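Local coordinates for putative pterin-4-alpha-carbinolamine dehydratase (PDB 3JST), which probably catalyses the dehydration of 4a-hydroxytetrahydrobiopterin to dihydrobiopterin, releasing water, at residues Q22-D25 against G26-A29; K37-S40 against T41-F45; A50-A53 against E54-H58. All coordinates share one frame; numbering follows the deposited sequence.

Contact 1 (Q22-D25 against G26-A29)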
loop_
_atom_site.group_PDB
_atom_site.type_symbol
_atom_site.label_atom_id
_atom_site.label_comp_id
_atom_site.label_asym_id
_atom_site.label_seq_id
_atom_site.Cartn_x
_atom_site.Cartn_y
_atom_site.Cartn_z
ATOM N N GLN A 22 -4.099 2.865 -7.231
ATOM C CA GLN A 22 -5.457 3.259 -7.609
ATOM C C GLN A 22 -6.418 2.973 -6.465
ATOM O O GLN A 22 -6.138 2.142 -5.605
ATOM C CB GLN A 22 -5.916 2.489 -8.856
ATOM C CG GLN A 22 -4.956 2.559 -10.046
ATOM C CD GLN A 22 -5.343 1.607 -11.176
ATOM O OE1 GLN A 22 -6.432 1.020 -11.171
ATOM N NE2 GLN A 22 -4.443 1.443 -12.145
ATOM N N LYS A 23 -7.555 3.660 -6.462
ATOM C CA LYS A 23 -8.623 3.347 -5.523
ATOM C C LYS A 23 -9.218 1.998 -5.903
ATOM O O LYS A 23 -9.411 1.714 -7.079
ATOM C CB LYS A 23 -9.721 4.413 -5.560
ATOM C CG LYS A 23 -10.847 4.151 -4.563
ATOM C CD LYS A 23 -11.951 5.197 -4.648
ATOM C CE LYS A 23 -13.101 4.855 -3.708
ATOM N NZ LYS A 23 -13.672 3.504 -4.008
ATOM N N VAL A 24 -9.508 1.171 -4.906
ATOM C CA VAL A 24 -10.169 -0.104 -5.160
ATOM C C VAL A 24 -11.622 0.169 -5.528
ATOM O O VAL A 24 -12.315 0.924 -4.850
ATOM C CB VAL A 24 -10.089 -1.054 -3.956
ATOM C CG1 VAL A 24 -10.936 -2.319 -4.203
ATOM C CG2 VAL A 24 -8.643 -1.419 -3.679
ATOM N N ASP A 25 -12.059 -0.439 -6.627
ATOM C CA ASP A 25 -13.405 -0.256 -7.148
ATOM C C ASP A 25 -14.438 -0.680 -6.105
ATOM O O ASP A 25 -14.456 -1.832 -5.679
ATOM C CB ASP A 25 -13.569 -1.083 -8.431
ATOM C CG ASP A 25 -14.715 -0.617 -9.290
ATOM O OD1 ASP A 25 -15.556 0.184 -8.822
ATOM O OD2 ASP A 25 -14.770 -1.061 -10.453
ATOM N N GLY A 26 -15.274 0.262 -5.677
ATOM C CA GLY A 26 -16.312 -0.007 -4.675
ATOM C C GLY A 26 -15.825 -0.129 -3.236
ATOM O O GLY A 26 -16.591 -0.518 -2.358
ATOM N N ARG A 27 -14.561 0.206 -2.979
ATOM C CA ARG A 27 -13.973 0.003 -1.649
ATOM C C ARG A 27 -13.170 1.210 -1.195
ATOM O O ARG A 27 -12.527 1.878 -2.001
ATOM C CB ARG A 27 -13.070 -1.235 -1.649
ATOM C CG ARG A 27 -13.784 -2.562 -1.905
ATOM C CD ARG A 27 -14.715 -2.954 -0.752
ATOM N NE ARG A 27 -14.023 -2.971 0.538
ATOM C CZ ARG A 27 -13.285 -3.980 1.007
ATOM N NH1 ARG A 27 -13.120 -5.102 0.308
ATOM N NH2 ARG A 27 -12.697 -3.860 2.194
ATOM N N GLU A 28 -13.213 1.484 0.105
ATOM C CA GLU A 28 -12.392 2.537 0.704
ATOM C C GLU A 28 -11.004 1.968 0.987
ATOM O O GLU A 28 -10.652 1.658 2.128
ATOM C CB GLU A 28 -13.042 3.077 1.981
ATOM C CG GLU A 28 -14.435 3.651 1.774
ATOM C CD GLU A 28 -14.462 4.805 0.790
ATOM O OE1 GLU A 28 -13.554 5.665 0.845
ATOM O OE2 GLU A 28 -15.396 4.852 -0.037
ATOM N N ALA A 29 -10.233 1.821 -0.083
ATOM C CA ALA A 29 -8.914 1.216 -0.024
ATOM C C ALA A 29 -8.145 1.561 -1.297
ATOM O O ALA A 29 -8.746 1.926 -2.318
ATOM C CB ALA A 29 -9.035 -0.309 0.143
#
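K23 folds its side chain along one face of the turn and bonds with its ammonium group to two backbone carbonyls. NZ donates to R27 O at 2.8 Å, standing well above that carbonyl's plane, and to V24 O at 3.0 Å, in a more nearly head-on approach. The chain is extended as far as CE and bends only at its last torsion (chi4 -58°), which brings NZ within bonding distance of both oxygens. V24 O and R27 O are themselves 3.0 Å apart, and the shared ammonium probably eases the repulsion between these two acceptors. The carboxylate of E28 adds an opposite charge nearby, with OE2 4.5 Å from NZ, beyond salt-bridge distance.

Among the backbone bonds, R27 N donates to V24 O at 3.0 Å and closes a type II beta turn from V24 to R27, with G26 at its third position at positive phi (76°). R27 N and K23 NZ reach V24 O from opposite faces of the carbonyl plane. A nearly straight bond from V24 N to A29 O, 2.8 Å, closes the wider loop. V24-A29 is the connection of a beta-hairpin joining the edge strand 22-23 to its antiparallel partner 30-35, and E28 makes an inverse gamma turn within it.

Apolar contact lies with V24, whose two methyls divide the work. CG1 rests 3.5 Å from R27 CB, the two side chains running alongside each other, while CG2 faces A29 CB. V24 and A29 both also touch T72 of strand 68-73, whereas K23 and E28 pack on M11 of helix 8-16.

Contact 2 (K37-S40 against T41-F45)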
loop_
_atom_site.group_PDB
_atom_site.type_symbol
_atom_site.label_atom_id
_atom_site.label_comp_id
_atom_site.label_asym_id
_atom_site.label_seq_id
_atom_site.Cartn_x
_atom_site.Cartn_y
_atom_site.Cartn_z
ATOM N N LYS A 37 11.078 -9.307 -11.239
ATOM C CA LYS A 37 11.679 -10.209 -12.214
ATOM C C LYS A 37 11.613 -11.673 -11.777
ATOM O O LYS A 37 11.605 -12.568 -12.622
ATOM C CB LYS A 37 13.118 -9.793 -12.557
ATOM C CG LYS A 37 14.144 -9.926 -11.436
ATOM C CD LYS A 37 15.562 -9.797 -12.008
ATOM C CE LYS A 37 16.563 -9.310 -10.970
ATOM N NZ LYS A 37 16.241 -7.927 -10.503
ATOM N N ASP A 38 11.556 -11.917 -10.468
ATOM C CA ASP A 38 11.473 -13.281 -9.941
ATOM C C ASP A 38 10.903 -13.309 -8.521
ATOM O O ASP A 38 10.580 -12.263 -7.953
ATOM C CB ASP A 38 12.854 -13.966 -9.996
ATOM C CG ASP A 38 13.960 -13.161 -9.307
ATOM O OD1 ASP A 38 13.681 -12.290 -8.453
ATOM O OD2 ASP A 38 15.134 -13.414 -9.627
ATOM N N PHE A 39 10.769 -14.504 -7.955
ATOM C CA PHE A 39 10.278 -14.642 -6.586
ATOM C C PHE A 39 11.229 -14.007 -5.570
ATOM O O PHE A 39 10.784 -13.319 -4.653
ATOM C CB PHE A 39 10.035 -16.112 -6.231
ATOM C CG PHE A 39 9.661 -16.328 -4.795
ATOM C CD1 PHE A 39 8.391 -15.995 -4.336
ATOM C CD2 PHE A 39 10.584 -16.849 -3.894
ATOM C CE1 PHE A 39 8.045 -16.181 -3.003
ATOM C CE2 PHE A 39 10.248 -17.044 -2.564
ATOM C CZ PHE A 39 8.979 -16.705 -2.116
ATOM N N SER A 40 12.529 -14.237 -5.734
ATOM C CA SER A 40 13.529 -13.721 -4.793
ATOM C C SER A 40 13.389 -12.208 -4.594
ATOM O O SER A 40 13.392 -11.726 -3.465
ATOM C CB SER A 40 14.952 -14.083 -5.261
ATOM O OG SER A 40 15.939 -13.491 -4.430
ATOM N N THR A 41 13.247 -11.476 -5.695
ATOM C CA THR A 41 13.097 -10.024 -5.656
ATOM C C THR A 41 11.772 -9.625 -5.003
ATOM O O THR A 41 11.736 -8.708 -4.183
ATOM C CB THR A 41 13.203 -9.412 -7.075
ATOM O OG1 THR A 41 14.407 -9.877 -7.698
ATOM C CG2 THR A 41 13.235 -7.885 -7.022
ATOM N N ALA A 42 10.694 -10.325 -5.362
ATOM C CA ALA A 42 9.387 -10.115 -4.738
ATOM C C ALA A 42 9.435 -10.357 -3.231
ATOM O O ALA A 42 8.836 -9.609 -2.457
ATOM C CB ALA A 42 8.335 -11.019 -5.377
ATOM N N PHE A 43 10.136 -11.410 -2.817
ATOM C CA PHE A 43 10.246 -11.736 -1.398
ATOM C C PHE A 43 11.067 -10.691 -0.638
ATOM O O PHE A 43 10.728 -10.335 0.492
ATOM C CB PHE A 43 10.848 -13.125 -1.188
ATOM C CG PHE A 43 10.976 -13.500 0.263
ATOM C CD1 PHE A 43 9.849 -13.621 1.055
ATOM C CD2 PHE A 43 12.226 -13.712 0.837
ATOM C CE1 PHE A 43 9.955 -13.950 2.401
ATOM C CE2 PHE A 43 12.338 -14.046 2.176
ATOM C CZ PHE A 43 11.194 -14.163 2.958
ATOM N N GLY A 44 12.139 -10.203 -1.258
ATOM C CA GLY A 44 12.916 -9.099 -0.695
ATOM C C GLY A 44 12.062 -7.865 -0.447
ATOM O O GLY A 44 12.176 -7.220 0.598
ATOM N N PHE A 45 11.211 -7.543 -1.419
ATOM C CA PHE A 45 10.248 -6.444 -1.298
ATOM C C PHE A 45 9.306 -6.677 -0.119
ATOM O O PHE A 45 9.100 -5.784 0.693
ATOM C CB PHE A 45 9.458 -6.283 -2.607
ATOM C CG PHE A 45 8.198 -5.477 -2.476
ATOM C CD1 PHE A 45 8.222 -4.098 -2.614
ATOM C CD2 PHE A 45 6.982 -6.102 -2.238
ATOM C CE1 PHE A 45 7.053 -3.357 -2.497
ATOM C CE2 PHE A 45 5.813 -5.367 -2.124
ATOM C CZ PHE A 45 5.847 -3.992 -2.254
#
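F39 lays one face of its ring over the CB of F43, one helical turn further on, with the rim of the ring doing the touching: F39 CZ is 4.1 Å from F43 CB. The two side chains run side by side in the same direction. The contact falls mainly on the root of F43, so the pair is an apolar overlap of modest extent.

D38 and T41 make the polar part. A single carboxylate oxygen, D38 OD1, takes two bonds from T41: the hydroxyl OG1 donates at 2.6 Å on the syn side, somewhat out of the carboxylate plane, and the backbone N donates at 2.9 Å, nearly along the C-O axis. The donors come from opposite faces of that plane, which should restrict rotation of the carboxylate. D38 reaches them with CG set between its own backbone N and carbonyl carbon (chi1 54°), and T41 turns OG1 back beside its backbone N (chi1 -52°). K37 passes across T41 at about a right angle, its CG 3.7 Å from T41 OG1.

Main-chain bonds carry the helix onward, from A42 N to D38 O, F43 N to F39 O and G44 N to S40 O. Inward, A42 packs on V69 and N64 of the sheet, and the F45 ring meets those of F34 and F36.

With its side chain accepting from the backbone N three residues later, D38 is the N-cap of helix 39-56. Its negative charge probably also interacts favourably with the positive end of the helix dipole, and the T41 hydroxyl gives the capping carboxylate a second bond.

Contact 3 (A50-A53 against E54-H58)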
loop_
_atom_site.group_PDB
_atom_site.type_symbol
_atom_site.label_atom_id
_atom_site.label_comp_id
_atom_site.label_asym_id
_atom_site.label_seq_id
_atom_site.Cartn_x
_atom_site.Cartn_y
_atom_site.Cartn_z
ATOM N N ALA A 50 7.404 -5.633 5.254
ATOM C CA ALA A 50 7.039 -6.222 6.545
ATOM C C ALA A 50 7.681 -5.481 7.720
ATOM O O ALA A 50 7.030 -5.239 8.740
ATOM C CB ALA A 50 7.427 -7.696 6.580
ATOM N N LEU A 51 8.958 -5.127 7.572
ATOM C CA LEU A 51 9.657 -4.313 8.567
ATOM C C LEU A 51 8.898 -3.028 8.841
ATOM O O LEU A 51 8.667 -2.668 9.990
ATOM C CB LEU A 51 11.060 -3.943 8.089
ATOM C CG LEU A 51 12.102 -5.038 7.876
ATOM C CD1 LEU A 51 13.393 -4.396 7.387
ATOM C CD2 LEU A 51 12.336 -5.826 9.153
ATOM N N TYR A 52 8.524 -2.336 7.768
ATOM C CA TYR A 52 7.828 -1.059 7.876
ATOM C C TYR A 52 6.414 -1.233 8.437
ATOM O O TYR A 52 5.920 -0.367 9.155
ATOM C CB TYR A 52 7.797 -0.349 6.513
ATOM C CG TYR A 52 7.442 1.119 6.593
ATOM C CD1 TYR A 52 8.248 2.016 7.287
ATOM C CD2 TYR A 52 6.310 1.613 5.965
ATOM C CE1 TYR A 52 7.923 3.371 7.360
ATOM C CE2 TYR A 52 5.978 2.955 6.032
ATOM C CZ TYR A 52 6.783 3.829 6.730
ATOM O OH TYR A 52 6.444 5.166 6.786
ATOM N N ALA A 53 5.766 -2.351 8.120
ATOM C CA ALA A 53 4.447 -2.641 8.684
ATOM C C ALA A 53 4.528 -2.687 10.208
ATOM O O ALA A 53 3.665 -2.155 10.904
ATOM C CB ALA A 53 3.893 -3.964 8.134
ATOM N N GLU A 54 5.578 -3.315 10.725
ATOM C CA GLU A 54 5.784 -3.399 12.168
ATOM C C GLU A 54 6.284 -2.088 12.781
ATOM O O GLU A 54 5.979 -1.794 13.943
ATOM C CB GLU A 54 6.713 -4.565 12.509
ATOM C CG GLU A 54 6.005 -5.899 12.437
ATOM C CD GLU A 54 5.051 -6.107 13.602
ATOM O OE1 GLU A 54 5.531 -6.310 14.737
ATOM O OE2 GLU A 54 3.824 -6.069 13.379
ATOM N N LYS A 55 7.032 -1.300 12.007
ATOM C CA LYS A 55 7.410 0.051 12.438
ATOM C C LYS A 55 6.162 0.911 12.672
ATOM O O LYS A 55 6.060 1.591 13.686
ATOM C CB LYS A 55 8.345 0.727 11.423
ATOM C CG LYS A 55 8.826 2.133 11.843
ATOM C CD LYS A 55 9.854 2.696 10.861
ATOM C CE LYS A 55 10.293 4.115 11.228
ATOM N NZ LYS A 55 11.092 4.161 12.495
ATOM N N LEU A 56 5.216 0.853 11.737
ATOM C CA LEU A 56 3.974 1.629 11.820
ATOM C C LEU A 56 2.840 0.945 12.589
ATOM O O LEU A 56 1.831 1.587 12.890
ATOM C CB LEU A 56 3.449 1.929 10.413
ATOM C CG LEU A 56 4.271 2.809 9.479
ATOM C CD1 LEU A 56 3.478 3.026 8.201
ATOM C CD2 LEU A 56 4.625 4.135 10.140
ATOM N N ASP A 57 2.996 -0.345 12.888
ATOM C CA ASP A 57 1.894 -1.176 13.366
ATOM C C ASP A 57 0.699 -1.014 12.422
ATOM O O ASP A 57 -0.410 -0.688 12.837
ATOM C CB ASP A 57 1.518 -0.830 14.817
ATOM C CG ASP A 57 0.596 -1.866 15.449
ATOM O OD1 ASP A 57 0.592 -3.039 15.002
ATOM O OD2 ASP A 57 -0.121 -1.514 16.402
ATOM N N HIS A 58 0.957 -1.222 11.137
ATOM C CA HIS A 58 -0.039 -1.013 10.094
ATOM C C HIS A 58 0.235 -2.019 8.981
ATOM O O HIS A 58 1.222 -1.908 8.257
ATOM C CB HIS A 58 0.036 0.425 9.568
ATOM C CG HIS A 58 -1.035 0.759 8.579
ATOM N ND1 HIS A 58 -2.365 0.847 8.928
ATOM C CD2 HIS A 58 -0.975 1.020 7.252
ATOM C CE1 HIS A 58 -3.079 1.145 7.857
ATOM N NE2 HIS A 58 -2.260 1.256 6.827
#
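L56 packs against one face of the Y52 ring, and this is the tight part of the contact. L56 CG lies 4.0 Å from the ring centroid and 19° off its normal, a CH-pi contact, while CD1 comes closer still, 3.3 Å from Y52 CE2. The tyrosine swings over to this place with CG anti to its own N (chi1 -164°), and the two side chains cross obliquely.

Close packing continues at buried A53, whose carbonyl oxygen receives H58 N at 2.9 Å in the carbonyl plane, a bond spanning five residues where the preceding turns use four. With D57 at positive phi (51°) and a weak bond from D57 N to E54 O, this is a Schellman motif ending helix 39-56. It brings H58 back over A53: A53 CB is 3.4 Å from H58 O, and A53 CA-H makes a bent contact with the same oxygen.

The other side is looser and exposed. K55 brings only its CD near the Y52 ring, 4.0 Å from CD1, before its amine leads away; E54 bends outward, its OE2 hydrogen-bonded to H59 NE2. E54, H58, H59 and P60 match the E-x3-H-H-P signature of the family, so this end probably borders the pterin site.

The helix end sits beside helix 83-96: Y52 and L56 touch K87, and H58 NE2 bonds D85 OD1 as the chain turns toward strand 61-65.

Overall arrangement
Contacts 2 and 3 are the two ends of one helix, 39-56: the first caps its start, the second ends it, and their centres are about 19 Å apart, with nearest atoms about 5 Å from each other. Contact 1, in the hairpin connection between strands 22-23 and 30-35, lies across the chain's centre from both, its centre about 26 Å from that of contact 2 and about 22 Å from that of contact 3. Since contact 3 carries the family signature, it is probably the one that borders the pterin site, the other two lying some way off by these distances. Strand 68-73 meets contact 1 through T72 and contact 2 through V69.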